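Local coordinates for PPC domain-containing protein (Pyrococcus horikoshii, PDB 2DT4), which is of unknown function but belongs to the plant- and prokaryote-conserved (PPC) family and forms a three-chain assembly, at residues K27-C30 against K31-I35. Numbering follows the deposited sequence.
Sequences KNFC and KKEGI
K31 reaches back along the helix to K27, one turn earlier. Its CB and CG start beside the backbone oxygen K27 O, which also accepts the K31 N-H. With CG anti to the carbonyl carbon (chi1 -70°), the extended chain is sent back toward the preceding turn. K31 CD lies loosely, 4.3 Å from N28 OD1. K31 CE rests against K27 CG at 3.8 Å. Farther out the two tips are placed too close, so their exact positions are doubtful. The two amines form a like-charge pair. A water takes a bond from K31 NZ at 2.9 Å and gives one to N28 OD1; K31 NZ also has a long, weak ion pair with E85. Cutting K27 back to an alanine is likely to leave K31 CE without the methylene chain it lies against, and so freer to turn.

Helix 22-33 ends here in a Schellman motif, with G34 at positive phi. I35 N closes it on C30 O at 2.9 Å. Beyond the turn, I35 CB packs on C30 CB, and I35 CD1 touches F29 CE1 at 3.6 Å. E33 CG lies over one face of the F29 ring, 4.0 Å from its centroid, in a CH-pi contact. E33 OE2 is hydrogen-bonded to Y12 OH, and L118 of strand 114-123 touches F29, C30 and I35.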
# COMPACT_ATOMS: atom_id res chain seq x y z
N LYS A 27 8.01 0.45 -16.64
CA LYS A 27 9.32 0.89 -17.13
C LYS A 27 9.19 1.72 -18.41
O LYS A 27 9.75 2.83 -18.52
CB LYS A 27 10.25 -0.30 -17.36
CG LYS A 27 11.58 0.11 -18.00
CD LYS A 27 12.57 -1.06 -18.10
CE LYS A 27 13.84 -0.59 -18.77
NZ LYS A 27 15.09 -1.42 -18.58
N ASN A 28 8.43 1.20 -19.38
CA ASN A 28 8.26 1.88 -20.65
C ASN A 28 7.51 3.22 -20.51
O ASN A 28 7.79 4.21 -21.21
CB ASN A 28 7.53 0.94 -21.63
CG ASN A 28 8.47 -0.16 -22.17
OD1 ASN A 28 9.70 0.02 -22.18
ND2 ASN A 28 7.90 -1.27 -22.63
N PHE A 29 6.52 3.23 -19.62
CA PHE A 29 5.82 4.46 -19.26
C PHE A 29 6.86 5.51 -18.76
O PHE A 29 6.86 6.66 -19.22
CB PHE A 29 4.72 4.17 -18.23
CG PHE A 29 4.13 5.39 -17.62
CD1 PHE A 29 4.68 5.90 -16.46
CD2 PHE A 29 3.02 6.02 -18.16
CE1 PHE A 29 4.15 7.01 -15.86
CE2 PHE A 29 2.51 7.16 -17.54
CZ PHE A 29 3.12 7.64 -16.41
N CYS A 30 7.70 5.13 -17.80
CA CYS A 30 8.66 6.05 -17.24
C CYS A 30 9.65 6.49 -18.32
O CYS A 30 10.01 7.64 -18.36
CB CYS A 30 9.38 5.47 -16.03
SG CYS A 30 8.28 5.24 -14.61
N LYS A 31 10.05 5.59 -19.22
CA LYS A 31 10.96 6.02 -20.30
C LYS A 31 10.34 7.08 -21.17
O LYS A 31 11.00 8.09 -21.49
CB LYS A 31 11.40 4.83 -21.14
CG LYS A 31 12.33 3.93 -20.40
CD LYS A 31 12.82 2.81 -21.32
CE LYS A 31 13.76 1.95 -20.56
NZ LYS A 31 14.30 0.82 -21.42
N LYS A 32 9.08 6.88 -21.53
CA LYS A 32 8.36 7.81 -22.35
C LYS A 32 8.22 9.16 -21.66
O LYS A 32 8.43 10.21 -22.28
CB LYS A 32 6.97 7.28 -22.70
CG LYS A 32 6.21 8.20 -23.63
CD LYS A 32 7.02 8.64 -24.82
CE LYS A 32 6.17 9.45 -25.79
NZ LYS A 32 5.45 10.58 -25.11
N GLU A 33 7.88 9.15 -20.38
CA GLU A 33 7.64 10.39 -19.64
C GLU A 33 8.91 11.06 -19.15
O GLU A 33 8.86 12.16 -18.60
CB GLU A 33 6.75 10.09 -18.43
CG GLU A 33 5.35 9.64 -18.78
CD GLU A 33 4.55 10.75 -19.42
OE1 GLU A 33 4.13 10.55 -20.57
OE2 GLU A 33 4.39 11.84 -18.83
N GLY A 34 10.05 10.40 -19.28
CA GLY A 34 11.27 10.91 -18.69
C GLY A 34 11.25 10.91 -17.16
O GLY A 34 11.75 11.84 -16.51
N ILE A 35 10.65 9.87 -16.58
CA ILE A 35 10.65 9.70 -15.14
C ILE A 35 11.81 8.82 -14.72
O ILE A 35 12.02 7.73 -15.29
CB ILE A 35 9.31 9.06 -14.66
CG1 ILE A 35 8.13 10.00 -14.92
CG2 ILE A 35 9.35 8.65 -13.16
CD1 ILE A 35 6.74 9.32 -14.87
O HOH W 1 12.12 -1.03 -21.98